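Local coordinates for SusD superfamily protein (Bacteroides thetaiotaomicron, PDB 3MCX) that is of unknown function but, as a SusD-family protein of the outer membrane, probably takes part in capturing glycans for uptake, and binds zinc in the crystal, at residues A[91-102]-A[125-136]. Sequence-based numbering, arbitrary orientation. Where two conformers were deposited one is given.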
loop_
_atom_site.group_PDB
_atom_site.type_symbol
_atom_site.label_atom_id
_atom_site.label_comp_id
_atom_site.label_asym_id
_atom_site.label_seq_id
_atom_site.Cartn_x
_atom_site.Cartn_y
_atom_site.Cartn_z
ATOM N N VAL A 91 0.192 8.010 11.762
ATOM C CA VAL A 91 0.467 8.740 10.526
ATOM C C VAL A 91 0.522 10.233 10.789
ATOM O O VAL A 91 1.390 10.932 10.252
ATOM C CB VAL A 91 -0.467 8.329 9.375
ATOM C CG1 VAL A 91 -0.122 9.148 8.133
ATOM C CG2 VAL A 91 -0.302 6.838 9.075
ATOM N N TYR A 92 -0.350 10.743 11.657
ATOM C CA TYR A 92 -0.262 12.164 12.014
ATOM C C TYR A 92 1.050 12.497 12.735
ATOM O O TYR A 92 1.573 13.585 12.613
ATOM C CB TYR A 92 -1.497 12.644 12.799
ATOM C CG TYR A 92 -2.591 13.099 11.880
ATOM C CD1 TYR A 92 -2.424 14.238 11.131
ATOM C CD2 TYR A 92 -3.763 12.348 11.716
ATOM C CE1 TYR A 92 -3.400 14.644 10.250
ATOM C CE2 TYR A 92 -4.729 12.742 10.842
ATOM C CZ TYR A 92 -4.546 13.894 10.100
ATOM O OH TYR A 92 -5.504 14.249 9.175
ATOM N N LYS A 93 1.580 11.564 13.531
ATOM C CA LYS A 93 2.880 11.785 14.167
ATOM C C LYS A 93 3.963 11.946 13.098
ATOM O O LYS A 93 4.811 12.828 13.215
ATOM C CB LYS A 93 3.231 10.635 15.128
ATOM C CG LYS A 93 4.480 10.879 15.975
ATOM C CD LYS A 93 4.589 9.699 16.983
ATOM C CE LYS A 93 5.861 9.724 17.815
ATOM N NZ LYS A 93 5.909 8.426 18.603
ATOM N N VAL A 94 3.938 11.083 12.079
ATOM C CA VAL A 94 4.889 11.221 10.984
ATOM C C VAL A 94 4.703 12.588 10.311
ATOM O O VAL A 94 5.691 13.278 10.048
ATOM C CB VAL A 94 4.770 10.109 9.961
ATOM C CG1 VAL A 94 5.557 10.460 8.673
ATOM C CG2 VAL A 94 5.283 8.781 10.570
ATOM N N ILE A 95 3.465 12.997 10.036
ATOM C CA ILE A 95 3.228 14.296 9.389
ATOM C C ILE A 95 3.806 15.431 10.241
ATOM O O ILE A 95 4.521 16.313 9.748
ATOM C CB ILE A 95 1.727 14.499 9.112
ATOM C CG1 ILE A 95 1.303 13.580 7.968
ATOM C CG2 ILE A 95 1.439 15.987 8.820
ATOM C CD1 ILE A 95 -0.209 13.470 7.758
ATOM N N ARG A 96 3.538 15.370 11.525
ATOM C CA ARG A 96 4.052 16.388 12.431
ATOM C C ARG A 96 5.577 16.456 12.415
ATOM O O ARG A 96 6.146 17.524 12.394
ATOM C CB ARG A 96 3.465 16.209 13.821
ATOM C CG ARG A 96 1.960 16.466 13.810
ATOM C CD ARG A 96 1.285 16.366 15.158
ATOM N NE ARG A 96 1.862 15.423 16.104
ATOM C CZ ARG A 96 1.206 14.349 16.498
ATOM N NH1 ARG A 96 0.002 14.158 16.008
ATOM N NH2 ARG A 96 1.721 13.521 17.337
ATOM N N GLN A 97 6.220 15.311 12.416
ATOM C CA GLN A 97 7.673 15.288 12.344
ATOM C C GLN A 97 8.195 15.853 11.021
ATOM O O GLN A 97 9.179 16.581 11.006
ATOM C CB GLN A 97 8.204 13.879 12.594
ATOM C CG GLN A 97 7.960 13.425 14.044
ATOM C CD GLN A 97 8.710 12.156 14.413
ATOM O OE1 GLN A 97 9.490 11.626 13.631
ATOM N NE2 GLN A 97 8.468 11.675 15.637
ATOM N N THR A 98 7.542 15.519 9.909
ATOM C CA THR A 98 7.919 16.123 8.633
ATOM C C THR A 98 7.779 17.648 8.669
ATOM O O THR A 98 8.655 18.373 8.168
ATOM C CB THR A 98 7.202 15.582 7.378
ATOM O OG1 THR A 98 5.785 15.889 7.374
ATOM C CG2 THR A 98 7.416 14.072 7.206
ATOM N N ASN A 99 6.705 18.143 9.289
ATOM C CA ASN A 99 6.504 19.575 9.366
ATOM C C ASN A 99 7.553 20.265 10.220
ATOM O O ASN A 99 8.069 21.336 9.885
ATOM C CB ASN A 99 5.086 19.872 9.877
ATOM C CG ASN A 99 4.050 19.680 8.786
ATOM O OD1 ASN A 99 4.336 19.965 7.633
ATOM N ND2 ASN A 99 2.844 19.252 9.148
ATOM N N ASN A 100 7.910 19.647 11.353
ATOM C CA ASN A 100 8.954 20.175 12.206
ATOM C C ASN A 100 10.328 20.250 11.497
ATOM O O ASN A 100 11.029 21.235 11.589
ATOM C CB ASN A 100 9.064 19.335 13.486
ATOM C CG ASN A 100 7.842 19.510 14.406
ATOM O OD1 ASN A 100 6.996 20.399 14.191
ATOM N ND2 ASN A 100 7.743 18.653 15.429
ATOM N N LEU A 101 10.632 19.184 10.749
ATOM C CA LEU A 101 11.900 19.114 10.030
ATOM C C LEU A 101 11.950 20.136 8.887
ATOM O O LEU A 101 12.927 20.844 8.758
ATOM C CB LEU A 101 12.126 17.678 9.512
ATOM C CG LEU A 101 13.416 17.432 8.709
ATOM C CD1 LEU A 101 14.671 17.852 9.438
ATOM C CD2 LEU A 101 13.460 15.956 8.319
ATOM N N ILE A 102 10.891 20.158 8.076
ATOM C CA ILE A 102 10.816 21.132 6.994
ATOM C C ILE A 102 10.923 22.554 7.515
ATOM O O ILE A 102 11.696 23.371 7.012
ATOM C CB ILE A 102 9.543 20.955 6.144
ATOM C CG1 ILE A 102 9.570 19.595 5.400
ATOM C CG2 ILE A 102 9.391 22.144 5.172
ATOM C CD1 ILE A 102 8.231 19.072 4.896
ATOM N N ALA A 125 11.388 14.600 3.093
ATOM C CA ALA A 125 10.343 14.890 4.081
ATOM C C ALA A 125 9.009 15.270 3.399
ATOM O O ALA A 125 7.948 14.875 3.850
ATOM C CB ALA A 125 10.809 16.012 5.029
ATOM N N LEU A 126 9.082 16.064 2.338
ATOM C CA LEU A 126 7.896 16.472 1.589
ATOM C C LEU A 126 7.192 15.295 0.979
ATOM O O LEU A 126 5.964 15.191 1.058
ATOM C CB LEU A 126 8.251 17.511 0.499
ATOM C CG LEU A 126 8.356 18.986 0.932
ATOM C CD1 LEU A 126 9.001 19.816 -0.192
ATOM C CD2 LEU A 126 6.944 19.536 1.355
ATOM N N VAL A 127 7.946 14.363 0.402
ATOM C CA VAL A 127 7.320 13.175 -0.175
ATOM C C VAL A 127 6.659 12.347 0.933
ATOM O O VAL A 127 5.529 11.885 0.796
ATOM C CB VAL A 127 8.260 12.276 -1.024
ATOM C CG1 VAL A 127 7.443 11.103 -1.619
ATOM C CG2 VAL A 127 8.879 13.034 -2.132
HETATM N N MSE A 128 7.355 12.186 2.059
HETATM C CA MSE A 128 6.757 11.469 3.176
HETATM C C MSE A 128 5.510 12.174 3.707
HETATM O O MSE A 128 4.553 11.523 4.102
HETATM C CB MSE A 128 7.777 11.263 4.284
HETATM C CG MSE A 128 7.280 10.422 5.428
HETATM SE SE MSE A 128 6.639 8.642 4.953
HETATM C CE MSE A 128 7.785 8.274 3.409
ATOM N N ARG A 129 5.510 13.495 3.748
ATOM C CA ARG A 129 4.299 14.226 4.179
ATOM C C ARG A 129 3.127 13.966 3.224
ATOM O O ARG A 129 2.000 13.730 3.642
ATOM C CB ARG A 129 4.557 15.724 4.264
ATOM C CG ARG A 129 3.493 16.479 5.063
ATOM C CD ARG A 129 3.800 17.926 5.249
ATOM N NE ARG A 129 3.742 18.703 4.020
ATOM C CZ ARG A 129 4.099 19.971 3.933
ATOM N NH1 ARG A 129 4.549 20.595 4.996
ATOM N NH2 ARG A 129 3.998 20.641 2.777
ATOM N N GLY A 130 3.401 14.035 1.939
ATOM C CA GLY A 130 2.373 13.779 0.941
ATOM C C GLY A 130 1.870 12.359 0.956
ATOM O O GLY A 130 0.647 12.096 0.937
ATOM N N LEU A 131 2.810 11.411 1.057
ATOM C CA LEU A 131 2.433 9.997 1.131
ATOM C C LEU A 131 1.568 9.717 2.370
ATOM O O LEU A 131 0.570 8.994 2.294
ATOM C CB LEU A 131 3.697 9.157 1.171
ATOM C CG LEU A 131 3.544 7.650 1.210
ATOM C CD1 LEU A 131 2.657 7.167 0.067
ATOM C CD2 LEU A 131 4.968 7.004 1.150
ATOM N N SER A 132 1.946 10.336 3.488
ATOM C CA SER A 132 1.215 10.146 4.730
ATOM C C SER A 132 -0.223 10.682 4.611
ATOM O O SER A 132 -1.167 10.014 5.002
ATOM C CB SER A 132 1.999 10.736 5.878
ATOM O OG SER A 132 3.234 10.035 6.084
ATOM N N LEU A 133 -0.382 11.894 4.068
ATOM C CA LEU A 133 -1.718 12.467 3.921
ATOM C C LEU A 133 -2.530 11.581 2.962
ATOM O O LEU A 133 -3.722 11.340 3.206
ATOM C CB LEU A 133 -1.628 13.893 3.419
ATOM C CG LEU A 133 -2.981 14.579 3.151
ATOM C CD1 LEU A 133 -3.924 14.562 4.353
ATOM C CD2 LEU A 133 -2.779 16.027 2.622
ATOM N N PHE A 134 -1.922 11.087 1.881
ATOM C CA PHE A 134 -2.591 10.180 0.944
ATOM C C PHE A 134 -3.114 8.936 1.666
ATOM O O PHE A 134 -4.259 8.525 1.481
ATOM C CB PHE A 134 -1.610 9.802 -0.177
ATOM C CG PHE A 134 -2.136 8.822 -1.189
ATOM C CD1 PHE A 134 -3.209 9.131 -1.986
ATOM C CD2 PHE A 134 -1.516 7.604 -1.374
ATOM C CE1 PHE A 134 -3.646 8.249 -2.957
ATOM C CE2 PHE A 134 -1.971 6.709 -2.333
ATOM C CZ PHE A 134 -3.011 7.038 -3.127
ATOM N N ASN A 135 -2.253 8.322 2.480
ATOM C CA ASN A 135 -2.632 7.132 3.243
ATOM C C ASN A 135 -3.815 7.377 4.154
ATOM O O ASN A 135 -4.749 6.570 4.214
ATOM C CB ASN A 135 -1.420 6.617 4.015
ATOM C CG ASN A 135 -0.381 5.970 3.093
ATOM O OD1 ASN A 135 -0.737 5.316 2.101
ATOM N ND2 ASN A 135 0.905 6.124 3.430
ATOM N N LEU A 136 -3.808 8.501 4.883
ATOM C CA LEU A 136 -4.956 8.828 5.726
ATOM C C LEU A 136 -6.240 9.038 4.902
ATOM O O LEU A 136 -7.312 8.612 5.287
ATOM C CB LEU A 136 -4.683 10.074 6.559
ATOM C CG LEU A 136 -3.707 9.862 7.721
ATOM C CD1 LEU A 136 -3.087 11.184 8.117
ATOM C CD2 LEU A 136 -4.421 9.200 8.893
#
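Ser-132 meets Val-91, Val-94 and Ile-95 toward the close-fitting Val-91 end of an antiparallel helix pair, the hairpin of helices 81-106 and 115-140 in the helical part of this SusD-family protein. The axes of the two segments, 91-102 and 125-136, come within 9.0 Å at a crossing angle of -153°. A small residue suits this place: Val-91 CG1 lies 3.5 Å from Ser-132 CB, tighter than usual carbon contact. Ser-132 OG bonds back to Met-128 O and also to Tyr-40 OH, so its polarity is satisfied in the core. Ile-95 is a knob among Arg-129, Ser-132, Leu-133 and Leu-136; its CD1 meets Leu-136 CD1 tip to tip. Leu-136 CD1 also makes a CH-pi contact over one face of the Tyr-92 ring, 3.7 Å from its centroid, while Tyr-92 OH bonds to Pro-155 O. At the other end, Ala-125 is short enough for Ile-102 to lie against its CB, and Thr-98 OG1 returns a bond to Ile-95 O while resting on the aliphatic stem of Arg-129. The contact reaches its more open border at Leu-126, which is partly exposed although its CD2 still touches Ile-102 CD1 at 3.8 Å. Arg-129 is itself a knob, its chain bending at chi3 (68°) to bring the guanidinium beside Asn-99, with NE in a salt bridge to Asp-182 of helix 172-186. A leucine in its place would probably leave the Asp-182 carboxylate without its mate and the side-chain amide oxygen of Asn-99 without its donor. Arg-129 NH1 donates to Asn-99 OD1 at 2.7 Å, almost in line with the amide C=O and near the guanidinium plane.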